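Fiber protein (Duck adenovirus 1, PDB 6ITX) probably binds host-cell receptors through the C-terminal head domain of the viral fibre, the part modelled here, and so attaches the virus before entry. Local coordinates at residues A[151-156]-A[275-280]; A[237-242]-A[269-274]. All coordinates share one frame; numbering follows the deposited sequence.

Contact 1: residues A[151-156]-A[275-280]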
loop_
_atom_site.group_PDB
_atom_site.type_symbol
_atom_site.label_atom_id
_atom_site.label_comp_id
_atom_site.label_asym_id
_atom_site.label_seq_id
_atom_site.Cartn_x
_atom_site.Cartn_y
_atom_site.Cartn_z
ATOM N N GLY A 151 -7.762 -1.190 -33.118
ATOM C CA GLY A 151 -6.672 -1.944 -33.710
ATOM C C GLY A 151 -5.706 -2.483 -32.656
ATOM O O GLY A 151 -5.526 -1.900 -31.575
ATOM N N GLY A 152 -5.037 -3.589 -32.996
ATOM C CA GLY A 152 -4.215 -4.291 -32.033
ATOM C C GLY A 152 -5.045 -5.246 -31.201
ATOM O O GLY A 152 -6.254 -5.421 -31.409
ATOM N N ASN A 153 -4.385 -5.888 -30.236
ATOM C CA ASN A 153 -5.037 -6.904 -29.410
ATOM C C ASN A 153 -4.733 -6.618 -27.948
ATOM O O ASN A 153 -3.569 -6.636 -27.546
ATOM C CB ASN A 153 -4.568 -8.308 -29.803
ATOM C CG ASN A 153 -5.258 -9.395 -29.026
ATOM O OD1 ASN A 153 -5.420 -9.316 -27.811
ATOM N ND2 ASN A 153 -5.748 -10.399 -29.748
ATOM N N SER A 154 -5.782 -6.355 -27.160
ATOM C CA SER A 154 -5.585 -6.055 -25.743
ATOM C C SER A 154 -5.016 -7.251 -24.997
ATOM O O SER A 154 -4.145 -7.097 -24.123
ATOM C CB SER A 154 -6.903 -5.632 -25.096
ATOM O OG SER A 154 -7.836 -6.686 -25.196
ATOM N N VAL A 155 -5.503 -8.443 -25.327
ATOM C CA VAL A 155 -5.073 -9.640 -24.626
ATOM C C VAL A 155 -3.572 -9.831 -24.781
ATOM O O VAL A 155 -2.864 -10.119 -23.807
ATOM C CB VAL A 155 -5.854 -10.863 -25.130
ATOM C CG1 VAL A 155 -5.305 -12.156 -24.508
ATOM C CG2 VAL A 155 -7.334 -10.686 -24.828
ATOM N N GLN A 156 -3.059 -9.646 -26.003
ATOM C CA GLN A 156 -1.624 -9.801 -26.208
ATOM C C GLN A 156 -0.869 -8.559 -25.769
ATOM O O GLN A 156 0.195 -8.660 -25.151
ATOM C CB GLN A 156 -1.326 -10.129 -27.664
ATOM C CG GLN A 156 -1.293 -11.631 -27.963
ATOM C CD GLN A 156 -1.877 -11.961 -29.328
ATOM O OE1 GLN A 156 -2.048 -11.077 -30.175
ATOM N NE2 GLN A 156 -2.179 -13.238 -29.551
ATOM N N GLY A 275 -10.046 -13.663 -23.268
ATOM C CA GLY A 275 -10.798 -12.450 -23.058
ATOM C C GLY A 275 -11.058 -11.721 -24.365
ATOM O O GLY A 275 -10.347 -11.890 -25.356
ATOM N N THR A 276 -12.101 -10.893 -24.373
ATOM C CA THR A 276 -12.443 -10.211 -25.605
ATOM C C THR A 276 -11.423 -9.115 -25.886
ATOM O O THR A 276 -10.870 -8.495 -24.969
ATOM C CB THR A 276 -13.880 -9.643 -25.556
ATOM O OG1 THR A 276 -13.910 -8.364 -24.922
ATOM C CG2 THR A 276 -14.827 -10.576 -24.815
ATOM N N ASN A 277 -11.155 -8.901 -27.173
ATOM C CA ASN A 277 -10.190 -7.899 -27.633
ATOM C C ASN A 277 -10.823 -6.523 -27.505
ATOM O O ASN A 277 -11.546 -6.073 -28.399
ATOM C CB ASN A 277 -9.778 -8.190 -29.071
ATOM C CG ASN A 277 -8.765 -7.204 -29.612
ATOM O OD1 ASN A 277 -8.290 -6.323 -28.901
ATOM N ND2 ASN A 277 -8.438 -7.342 -30.893
ATOM N N PHE A 278 -10.553 -5.850 -26.381
ATOM C CA PHE A 278 -11.021 -4.482 -26.178
ATOM C C PHE A 278 -10.732 -3.570 -27.374
ATOM O O PHE A 278 -11.470 -2.613 -27.615
ATOM C CB PHE A 278 -10.369 -3.897 -24.919
ATOM C CG PHE A 278 -11.218 -2.865 -24.189
ATOM C CD1 PHE A 278 -12.450 -3.214 -23.638
ATOM C CD2 PHE A 278 -10.755 -1.566 -24.016
ATOM C CE1 PHE A 278 -13.203 -2.291 -22.940
ATOM C CE2 PHE A 278 -11.492 -0.637 -23.333
ATOM C CZ PHE A 278 -12.727 -0.993 -22.782
ATOM N N PHE A 279 -9.662 -3.818 -28.115
ATOM C CA PHE A 279 -9.292 -2.885 -29.171
ATOM C C PHE A 279 -9.903 -3.254 -30.517
ATOM O O PHE A 279 -9.733 -2.501 -31.485
ATOM C CB PHE A 279 -7.762 -2.798 -29.311
ATOM C CG PHE A 279 -7.033 -2.561 -28.013
ATOM C CD1 PHE A 279 -7.638 -1.854 -26.966
ATOM C CD2 PHE A 279 -5.726 -3.029 -27.849
ATOM C CE1 PHE A 279 -6.964 -1.646 -25.765
ATOM C CE2 PHE A 279 -5.033 -2.811 -26.662
ATOM C CZ PHE A 279 -5.654 -2.122 -25.612
ATOM N N ALA A 280 -10.607 -4.380 -30.603
ATOM C CA ALA A 280 -11.107 -4.849 -31.884
ATOM C C ALA A 280 -12.301 -4.011 -32.333
ATOM O O ALA A 280 -12.986 -3.369 -31.530
ATOM C CB ALA A 280 -11.490 -6.326 -31.808
#
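Asn277 reaches across to Gly152 and Ser154 and uses both ends of its amide there. ND2 donates to Gly152 O at 3.0 Å, landing on a lone pair in the carbonyl plane. The other end, OD1, takes the backbone N of Ser154 at 3.1 Å and that of Phe279, in its own segment, at 3.0 Å. These two donors come from opposite faces of the amide, each well above its plane, so three bonds fix the rotation of the group. The Phe279 bond closes an Asx turn inside the type I turn Asn277-Ala280. CG of Asn277 lies anti to its N (chi1 -179°), which sends the amide toward 151-156, where it stacks nearly parallel on that of Asn153. Asn153 OD1 in turn accepts from Gln156 N, an Asx motif at the start of the helical-shaped residues 154-156.

Two further bonds cross the contact. Gly151 N gives a nearly straight bond to Phe279 O (2.9 Å, 171°), backbone to backbone, and Phe278 N donates to Ser154 OG at 3.1 Å. That hydroxyl, buried, is also bonded to Gln271 OE1. Ser154 CB also sits over one face of the Phe279 ring, a CH-pi contact with 3.8 Å from Ser154 CB to the ring centroid, and Val155 CG2 packs on Gly275 O.

The contact joins the loop between strands 134-144 and 160-165 to the loop between strands 262-271 and 288-299. Trp148 and Phe149 pack against the Phe279 ring, while Phe278 turns to Trp148 and to Phe289 of strand 288-299.

Contact 2: residues A[237-242]-A[269-274]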
loop_
_atom_site.group_PDB
_atom_site.type_symbol
_atom_site.label_atom_id
_atom_site.label_comp_id
_atom_site.label_asym_id
_atom_site.label_seq_id
_atom_site.Cartn_x
_atom_site.Cartn_y
_atom_site.Cartn_z
ATOM N N THR A 237 -18.611 -9.174 -19.430
ATOM C CA THR A 237 -18.421 -10.571 -19.050
ATOM C C THR A 237 -17.269 -11.232 -19.805
ATOM O O THR A 237 -16.447 -11.941 -19.200
ATOM C CB THR A 237 -19.718 -11.352 -19.242
ATOM O OG1 THR A 237 -20.573 -11.123 -18.111
ATOM C CG2 THR A 237 -19.441 -12.845 -19.378
ATOM N N GLY A 238 -17.160 -11.023 -21.094
ATOM C CA GLY A 238 -16.009 -11.813 -21.506
ATOM C C GLY A 238 -14.625 -11.187 -21.386
ATOM O O GLY A 238 -13.715 -11.668 -22.065
ATOM N N MET A 239 -14.403 -10.150 -20.568
ATOM C CA MET A 239 -13.082 -9.508 -20.566
ATOM C C MET A 239 -11.990 -10.423 -19.984
ATOM O O MET A 239 -10.851 -10.413 -20.467
ATOM C CB MET A 239 -13.137 -8.174 -19.810
ATOM C CG MET A 239 -13.902 -7.066 -20.560
ATOM S SD MET A 239 -13.312 -6.810 -22.274
ATOM C CE MET A 239 -11.705 -6.081 -21.946
ATOM N N ASN A 240 -12.321 -11.223 -18.953
ATOM C CA ASN A 240 -11.426 -12.219 -18.342
ATOM C C ASN A 240 -10.152 -11.583 -17.802
ATOM O O ASN A 240 -9.038 -12.030 -18.101
ATOM C CB ASN A 240 -11.074 -13.353 -19.312
ATOM C CG ASN A 240 -12.311 -14.136 -19.803
ATOM O OD1 ASN A 240 -12.343 -14.593 -20.943
ATOM N ND2 ASN A 240 -13.320 -14.277 -18.958
ATOM N N PHE A 241 -10.314 -10.537 -16.994
ATOM C CA PHE A 241 -9.147 -9.874 -16.422
ATOM C C PHE A 241 -8.413 -10.792 -15.451
ATOM O O PHE A 241 -9.024 -11.570 -14.711
ATOM C CB PHE A 241 -9.546 -8.593 -15.700
ATOM C CG PHE A 241 -10.105 -7.553 -16.600
ATOM C CD1 PHE A 241 -9.330 -7.011 -17.620
ATOM C CD2 PHE A 241 -11.413 -7.108 -16.443
ATOM C CE1 PHE A 241 -9.851 -6.029 -18.478
ATOM C CE2 PHE A 241 -11.931 -6.132 -17.299
ATOM C CZ PHE A 241 -11.142 -5.600 -18.322
ATOM N N THR A 242 -7.084 -10.677 -15.441
ATOM C CA THR A 242 -6.247 -11.463 -14.553
ATOM C C THR A 242 -5.446 -10.631 -13.577
ATOM O O THR A 242 -4.932 -11.193 -12.606
ATOM C CB THR A 242 -5.278 -12.342 -15.352
ATOM O OG1 THR A 242 -4.575 -11.516 -16.292
ATOM C CG2 THR A 242 -6.035 -13.445 -16.079
ATOM N N ILE A 269 -3.116 -3.511 -17.387
ATOM C CA ILE A 269 -4.224 -4.391 -17.038
ATOM C C ILE A 269 -4.133 -5.588 -17.969
ATOM O O ILE A 269 -3.928 -5.410 -19.178
ATOM C CB ILE A 269 -5.578 -3.659 -17.188
ATOM C CG1 ILE A 269 -5.783 -2.636 -16.060
ATOM C CG2 ILE A 269 -6.738 -4.635 -17.260
ATOM C CD1 ILE A 269 -7.000 -1.699 -16.287
ATOM N N THR A 270 -4.253 -6.797 -17.423
ATOM C CA THR A 270 -4.036 -8.004 -18.215
ATOM C C THR A 270 -5.274 -8.900 -18.259
ATOM O O THR A 270 -6.145 -8.855 -17.389
ATOM C CB THR A 270 -2.852 -8.814 -17.682
ATOM O OG1 THR A 270 -3.069 -9.128 -16.295
ATOM C CG2 THR A 270 -1.561 -8.037 -17.860
ATOM N N GLN A 271 -5.330 -9.728 -19.295
ATOM C CA GLN A 271 -6.436 -10.636 -19.547
ATOM C C GLN A 271 -5.882 -12.021 -19.871
ATOM O O GLN A 271 -4.781 -12.159 -20.420
ATOM C CB GLN A 271 -7.309 -10.177 -20.734
ATOM C CG GLN A 271 -7.875 -8.775 -20.698
ATOM C CD GLN A 271 -8.462 -8.364 -22.066
ATOM O OE1 GLN A 271 -7.768 -7.797 -22.906
ATOM N NE2 GLN A 271 -9.731 -8.680 -22.295
ATOM N N SER A 272 -6.665 -13.049 -19.548
ATOM C CA SER A 272 -6.289 -14.401 -19.925
ATOM C C SER A 272 -6.513 -14.584 -21.424
ATOM O O SER A 272 -7.015 -13.694 -22.117
ATOM C CB SER A 272 -7.070 -15.409 -19.096
ATOM O OG SER A 272 -8.458 -15.187 -19.235
ATOM N N ALA A 273 -6.142 -15.758 -21.937
ATOM C CA ALA A 273 -6.046 -15.934 -23.386
ATOM C C ALA A 273 -7.381 -15.749 -24.107
ATOM O O ALA A 273 -7.390 -15.377 -25.285
ATOM C CB ALA A 273 -5.474 -17.311 -23.714
ATOM N N LEU A 274 -8.511 -15.992 -23.445
ATOM C CA LEU A 274 -9.797 -15.955 -24.141
ATOM C C LEU A 274 -10.630 -14.701 -23.851
ATOM O O LEU A 274 -11.832 -14.688 -24.140
ATOM C CB LEU A 274 -10.613 -17.203 -23.792
ATOM C CG LEU A 274 -10.039 -18.545 -24.262
ATOM C CD1 LEU A 274 -11.011 -19.669 -23.927
ATOM C CD2 LEU A 274 -9.694 -18.513 -25.759
#
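The Phe241 ring has Thr270 O at its edge, in the plane, while Ile269 CG2 and Gln271 CG approach it obliquely, the former 3.5 Å from Phe241 CD1. One face is covered from its own segment by Met239 CB, 3.4 Å above the plane and displaced toward the rim. Phe289 of strand 288-299 and Cys232 and Pro233 of strand 226-235 add to the packing around Phe241.

The second flat group is the amide of Gln271. NE2 donates to Met239 O at 2.8 Å, in the carbonyl plane and on a lone pair, and the oxygen lies close to the plane of the amide itself. The chain gets there by running extended beyond CG (chi2 168°), alongside Phe241 and pointing the same way. Met239, bent at chi2 and chi3, brings CE to 3.3 Å from the same NE2. The nitrogen has a second acceptor in Thr276 O, and OE1 is hydrogen-bonded to Ser154 OG.

Backbone bonds flank the Phe241-Gln271 pair. Ser272 N meets Asn240 O at 3.0 Å, with a weak additional bond from Ser272 OG. Thr242 N donates to Thr270 O at 2.8 Å. Beside it the hydroxyls of Thr242 and Thr270 share a hydrogen bond of 2.8 Å between their OG1 atoms, their side chains crossing at about a right angle, and Thr242 CG2 packs on Ser272.

Phe241 and Gln271 thus form an antiparallel non-hydrogen-bonded pair. It is the pairing expected in an antiparallel beta hairpin, here of strands 241-253 and 262-271, at its open end, where the first strand begins and the second finishes.

Overall arrangement
Contacts 1 and 2 lie about 10 Å apart, centre to centre, on the same side of the chain's centre, and are linked through the side chain of Gln271. From its strand end Gln271 reaches into contact 1 with both ends of its amide: OE1 is 2.5 Å from Ser154 OG and NE2 is 2.9 Å from Thr276 O, both probable hydrogen bonds. Packing adds to this, with Val155 CG1 3.3 Å from Ser272 O. Segments 269-274 and 275-280 follow directly on one another, so a short loop leads from the hairpin end to the Asn277-Ala280 turn, which 151-156 grips. The bound glutamine sits elsewhere, at Gly133 and Val299 to Ala301, residues of neither contact.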